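Local coordinates for protein apical membrane antigen AMA1 (Toxoplasma gondii ME49, PDB 4YIV) that takes part in host cell invasion as a microneme protein of the moving junction, the ring formed between the parasite's apical tip and the host cell membrane, at residues L51-P55 / K154-P158; E54-P60 / S214-G218. All blocks are in the same frame, centred on the assembly; numbering follows the deposited sequence.

Contact 1. Residues L51-P55 / K154-P158; sequences LYREP and KYRYP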
loop_
_atom_site.group_PDB
_atom_site.type_symbol
_atom_site.label_atom_id
_atom_site.label_comp_id
_atom_site.label_asym_id
_atom_site.label_seq_id
_atom_site.Cartn_x
_atom_site.Cartn_y
_atom_site.Cartn_z
ATOM N N LEU A 51 -12.320 15.469 17.283
ATOM C CA LEU A 51 -11.915 15.278 15.910
ATOM C C LEU A 51 -10.702 14.376 15.893
ATOM O O LEU A 51 -9.648 14.740 16.460
ATOM C CB LEU A 51 -11.598 16.587 15.278
ATOM C CG LEU A 51 -11.566 16.572 13.773
ATOM C CD1 LEU A 51 -12.959 16.298 13.208
ATOM C CD2 LEU A 51 -11.055 17.917 13.277
ATOM N N TYR A 52 -10.877 13.210 15.258
ATOM C CA TYR A 52 -9.836 12.168 15.161
ATOM C C TYR A 52 -9.319 12.048 13.740
ATOM O O TYR A 52 -10.065 12.130 12.755
ATOM C CB TYR A 52 -10.356 10.806 15.631
ATOM C CG TYR A 52 -10.672 10.727 17.102
ATOM C CD1 TYR A 52 -9.672 10.538 18.030
ATOM C CD2 TYR A 52 -11.974 10.847 17.556
ATOM C CE1 TYR A 52 -9.952 10.480 19.371
ATOM C CE2 TYR A 52 -12.276 10.770 18.890
ATOM C CZ TYR A 52 -11.254 10.596 19.800
ATOM O OH TYR A 52 -11.529 10.521 21.135
ATOM N N ARG A 53 -8.018 11.859 13.625
ATOM C CA ARG A 53 -7.435 11.636 12.341
ATOM C C ARG A 53 -7.843 10.229 11.811
ATOM O O ARG A 53 -7.825 9.217 12.540
ATOM C CB ARG A 53 -5.910 11.762 12.408
ATOM C CG ARG A 53 -5.382 13.083 12.995
ATOM C CD ARG A 53 -3.887 13.262 12.679
ATOM N NE ARG A 53 -3.722 13.586 11.267
ATOM C CZ ARG A 53 -2.549 13.621 10.651
ATOM N NH1 ARG A 53 -1.443 13.383 11.333
ATOM N NH2 ARG A 53 -2.484 13.923 9.378
ATOM N N GLU A 54 -8.178 10.187 10.529
ATOM C CA GLU A 54 -8.823 9.018 9.914
ATOM C C GLU A 54 -8.054 8.597 8.669
ATOM O O GLU A 54 -7.805 9.430 7.779
ATOM C CB GLU A 54 -10.280 9.349 9.546
ATOM C CG GLU A 54 -11.075 8.155 8.992
ATOM C CD GLU A 54 -12.359 8.565 8.289
ATOM O OE1 GLU A 54 -12.374 9.591 7.578
ATOM O OE2 GLU A 54 -13.368 7.858 8.465
ATOM N N PRO A 55 -7.682 7.317 8.586
ATOM C CA PRO A 55 -7.108 6.900 7.306
ATOM C C PRO A 55 -8.108 7.046 6.151
ATOM O O PRO A 55 -9.297 6.825 6.364
ATOM C CB PRO A 55 -6.759 5.431 7.542
ATOM C CG PRO A 55 -6.573 5.328 9.059
ATOM C CD PRO A 55 -7.642 6.224 9.582
ATOM N N LYS A 154 -19.432 9.235 11.466
ATOM C CA LYS A 154 -18.851 9.117 10.137
ATOM C C LYS A 154 -17.375 8.658 10.149
ATOM O O LYS A 154 -16.713 8.695 9.107
ATOM C CB LYS A 154 -18.963 10.440 9.408
ATOM C CG LYS A 154 -20.432 10.891 9.197
ATOM C CD LYS A 154 -20.585 11.792 7.978
ATOM C CE LYS A 154 -21.991 12.381 7.883
ATOM N NZ LYS A 154 -22.134 13.242 6.666
ATOM N N TYR A 155 -16.883 8.214 11.311
ATOM C CA TYR A 155 -15.502 7.725 11.423
ATOM C C TYR A 155 -15.500 6.271 10.977
ATOM O O TYR A 155 -16.272 5.470 11.508
ATOM C CB TYR A 155 -14.967 7.815 12.859
ATOM C CG TYR A 155 -13.463 7.578 12.907
ATOM C CD1 TYR A 155 -12.932 6.289 12.820
ATOM C CD2 TYR A 155 -12.580 8.644 12.956
ATOM C CE1 TYR A 155 -11.564 6.075 12.826
ATOM C CE2 TYR A 155 -11.214 8.443 12.959
ATOM C CZ TYR A 155 -10.714 7.142 12.875
ATOM O OH TYR A 155 -9.365 6.884 12.849
ATOM N N ARG A 156 -14.642 5.927 10.027
ATOM C CA ARG A 156 -14.519 4.547 9.584
ATOM C C ARG A 156 -13.114 3.993 9.872
ATOM O O ARG A 156 -12.096 4.621 9.544
ATOM C CB ARG A 156 -14.837 4.450 8.087
ATOM C CG ARG A 156 -16.227 4.837 7.746
ATOM C CD ARG A 156 -16.386 4.853 6.249
ATOM N NE ARG A 156 -17.773 5.033 5.845
ATOM C CZ ARG A 156 -18.394 6.206 5.722
ATOM N NH1 ARG A 156 -17.759 7.359 5.976
ATOM N NH2 ARG A 156 -19.661 6.218 5.336
ATOM N N TYR A 157 -13.066 2.827 10.510
ATOM C CA TYR A 157 -11.803 2.191 10.851
ATOM C C TYR A 157 -11.122 1.602 9.631
ATOM O O TYR A 157 -11.811 1.140 8.697
ATOM C CB TYR A 157 -12.025 1.064 11.858
ATOM C CG TYR A 157 -12.730 1.478 13.102
ATOM C CD1 TYR A 157 -12.092 2.248 14.084
ATOM C CD2 TYR A 157 -14.033 1.080 13.314
ATOM C CE1 TYR A 157 -12.774 2.613 15.238
ATOM C CE2 TYR A 157 -14.708 1.423 14.447
ATOM C CZ TYR A 157 -14.086 2.186 15.414
ATOM O OH TYR A 157 -14.805 2.517 16.553
ATOM N N PRO A 158 -9.774 1.574 9.644
ATOM C CA PRO A 158 -9.043 0.867 8.594
ATOM C C PRO A 158 -9.166 -0.655 8.764
ATOM O O PRO A 158 -9.684 -1.152 9.785
ATOM C CB PRO A 158 -7.611 1.379 8.766
ATOM C CG PRO A 158 -7.499 1.624 10.255
ATOM C CD PRO A 158 -8.860 2.162 10.651
HETATM O O HOH W 1 -10.337 4.325 7.437
#
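In this ectodomain part of AMA1, within its PAN-type family region, a beta hairpin (43-47 with 50-54) meets the loop that leads into strand 159-162. Segment 154-158 belongs to that loop. Y155 and E54 do most of the joining. The chi1 of Y155 is t, which carries the ring across to the hairpin. There Y155 OH donates to R53 O at 2.8 Å, near the plane of the ring. The same hydroxyl also bonds S174 OG. E54 lies against one face of this ring, with E54 CG 4.1 Å from the Y155 ring centroid and 16° off the normal, a CH-pi contact. Y52 CB lies 3.7 Å from Y155 CE2, but the Y52 ring, at chi1 m, turns away. The E54 side chain is extended, with chi1 and chi2 both t. This brings E54 OE2 2.8 Å from R156 N, which donates to it. OE2 also accepts from Y216 OH. OE1 forms a salt bridge with K45 and a hydrogen bond with Q43, so the buried carboxylate is well compensated. The R156 guanidinium reaches F141, by NE to the carbonyl O and a cation-pi contact, and Y216 OH by NH1. The R53 side chain points away from 154-158 and bonds D279 O and P291 O. P55 CG touches P158 CG at 4.0 Å. Water 1 donates to P55 O at 2.9 Å and to R156 O at 2.8 Å.

Contact 2. Residues E54-P60 / S214-G218; sequences EPAGLCP and SAYVG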
loop_
_atom_site.group_PDB
_atom_site.type_symbol
_atom_site.label_atom_id
_atom_site.label_comp_id
_atom_site.label_asym_id
_atom_site.label_seq_id
_atom_site.Cartn_x
_atom_site.Cartn_y
_atom_site.Cartn_z
ATOM N N GLU A 54 -8.178 10.187 10.529
ATOM C CA GLU A 54 -8.823 9.018 9.914
ATOM C C GLU A 54 -8.054 8.597 8.669
ATOM O O GLU A 54 -7.805 9.430 7.779
ATOM C CB GLU A 54 -10.280 9.349 9.546
ATOM C CG GLU A 54 -11.075 8.155 8.992
ATOM C CD GLU A 54 -12.359 8.565 8.289
ATOM O OE1 GLU A 54 -12.374 9.591 7.578
ATOM O OE2 GLU A 54 -13.368 7.858 8.465
ATOM N N PRO A 55 -7.682 7.317 8.586
ATOM C CA PRO A 55 -7.108 6.900 7.306
ATOM C C PRO A 55 -8.108 7.046 6.151
ATOM O O PRO A 55 -9.297 6.825 6.364
ATOM C CB PRO A 55 -6.759 5.431 7.542
ATOM C CG PRO A 55 -6.573 5.328 9.059
ATOM C CD PRO A 55 -7.642 6.224 9.582
ATOM N N ALA A 56 -7.605 7.379 4.973
ATOM C CA ALA A 56 -8.456 7.835 3.869
ATOM C C ALA A 56 -8.081 7.340 2.493
ATOM O O ALA A 56 -8.784 7.622 1.504
ATOM C CB ALA A 56 -8.430 9.372 3.849
ATOM N N GLY A 57 -6.936 6.695 2.389
ATOM C CA GLY A 57 -6.364 6.359 1.092
ATOM C C GLY A 57 -7.247 5.352 0.365
ATOM O O GLY A 57 -7.902 4.524 1.002
ATOM N N LEU A 58 -7.275 5.431 -0.963
ATOM C CA LEU A 58 -8.180 4.593 -1.743
ATOM C C LEU A 58 -7.548 3.304 -2.258
ATOM O O LEU A 58 -8.255 2.466 -2.826
ATOM C CB LEU A 58 -8.733 5.385 -2.935
ATOM C CG LEU A 58 -9.467 6.687 -2.552
ATOM C CD1 LEU A 58 -10.061 7.316 -3.798
ATOM C CD2 LEU A 58 -10.568 6.455 -1.549
ATOM N N CYS A 59 -6.240 3.137 -2.130
ATOM C CA CYS A 59 -5.601 1.898 -2.585
ATOM C C CYS A 59 -5.219 0.998 -1.426
ATOM O O CYS A 59 -4.788 1.498 -0.381
ATOM C CB CYS A 59 -4.340 2.166 -3.388
ATOM S SG CYS A 59 -4.626 3.002 -4.993
ATOM N N PRO A 60 -5.339 -0.328 -1.623
ATOM C CA PRO A 60 -4.845 -1.292 -0.627
ATOM C C PRO A 60 -3.326 -1.293 -0.591
ATOM O O PRO A 60 -2.668 -1.119 -1.626
ATOM C CB PRO A 60 -5.376 -2.639 -1.123
ATOM C CG PRO A 60 -5.539 -2.471 -2.585
ATOM C CD PRO A 60 -5.891 -1.000 -2.818
ATOM N N SER A 214 -7.343 1.785 4.207
ATOM C CA SER A 214 -8.381 2.593 4.822
ATOM C C SER A 214 -9.744 2.016 4.430
ATOM O O SER A 214 -9.870 1.280 3.434
ATOM C CB SER A 214 -8.282 4.063 4.400
ATOM O OG SER A 214 -9.072 4.354 3.286
ATOM N N ALA A 215 -10.776 2.360 5.192
ATOM C CA ALA A 215 -12.130 1.925 4.845
ATOM C C ALA A 215 -12.563 2.465 3.515
ATOM O O ALA A 215 -13.481 1.894 2.896
ATOM C CB ALA A 215 -13.131 2.336 5.893
ATOM N N TYR A 216 -11.934 3.544 3.057
ATOM C CA TYR A 216 -12.402 4.198 1.843
ATOM C C TYR A 216 -11.970 3.465 0.557
ATOM O O TYR A 216 -12.439 3.793 -0.553
ATOM C CB TYR A 216 -11.965 5.682 1.842
ATOM C CG TYR A 216 -12.647 6.362 3.006
ATOM C CD1 TYR A 216 -13.929 6.885 2.858
ATOM C CD2 TYR A 216 -12.079 6.352 4.284
ATOM C CE1 TYR A 216 -14.618 7.424 3.926
ATOM C CE2 TYR A 216 -12.767 6.884 5.366
ATOM C CZ TYR A 216 -14.043 7.427 5.174
ATOM O OH TYR A 216 -14.773 7.964 6.221
ATOM N N VAL A 217 -11.104 2.465 0.692
ATOM C CA VAL A 217 -10.894 1.500 -0.402
ATOM C C VAL A 217 -12.262 0.870 -0.775
ATOM O O VAL A 217 -12.487 0.411 -1.892
ATOM C CB VAL A 217 -9.902 0.414 -0.015
ATOM C CG1 VAL A 217 -9.735 -0.628 -1.136
ATOM C CG2 VAL A 217 -8.512 1.019 0.325
ATOM N N GLY A 218 -13.141 0.798 0.208
ATOM C CA GLY A 218 -14.416 0.144 0.055
ATOM C C GLY A 218 -15.549 0.992 -0.475
ATOM O O GLY A 218 -16.637 0.466 -0.681
HETATM O O HOH W 1 -10.337 4.325 7.437
HETATM O O HOH W 2 -5.861 2.508 1.766
#
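One serine hydroxyl works in both directions here. S214 OG donates to G57 O at 2.6 Å and accepts from Y216 N at 3.0 Å. The second bond makes an ST turn, which starts the short 3-10 segment 215-218 just after strand 210-213. Loop 54-60 runs past this turn on its way from strand 50-54 to strand 61-62, which is the neighbour of 210-213 in the five-stranded sheet. Y216 lies along the loop. Y216 OH donates to E54 OE2 at 2.6 Å, and P55 O also sits near the ring plane. L58 CD2 packs on Y216 CB at 3.7 Å. V217 CG2 meets the backbone, 3.5 Å from L58 O, and V217 CG1 lies 4.2 Å from P60 CD. Water 1 links P55 O to A215 N. Water 2 links C59 O to S214 N, with a weak bond to G57 O. C59 is tied to C228 by a disulfide, and D40 accepts from the backbone N atoms of A56 and G57. No direct backbone-to-backbone hydrogen bond joins the loop to 214-218. The S214 hydroxyl and two waters instead serve the carbonyls of P55, G57 and C59, while Y216 OH serves the E54 carboxylate.

Contacts 1 and 2 share E54, P55 and water 1. Contact 1 joins hairpin strand 50-54 to the loop before strand 159-162. Contact 2 joins the loop between strands 50-54 and 61-62 to the turn after strand 210-213. Strands 61-62, 159-162 and 210-213 lie in one five-stranded sheet. Contact 1 is partly buried, with Y52 and K154 exposed. Contact 2 is buried; its centre is about 10 Å from the chain centre, against about 18 Å for contact 1. Both pair a tyrosine with E54. Contact 1 adds a CH-pi contact and a backbone N bond to the carboxylate. Contact 2 adds the ST-turn serine, apolar packing and a second water. R156 NH1 is 3.1 Å from Y216 OH, a probable hydrogen bond.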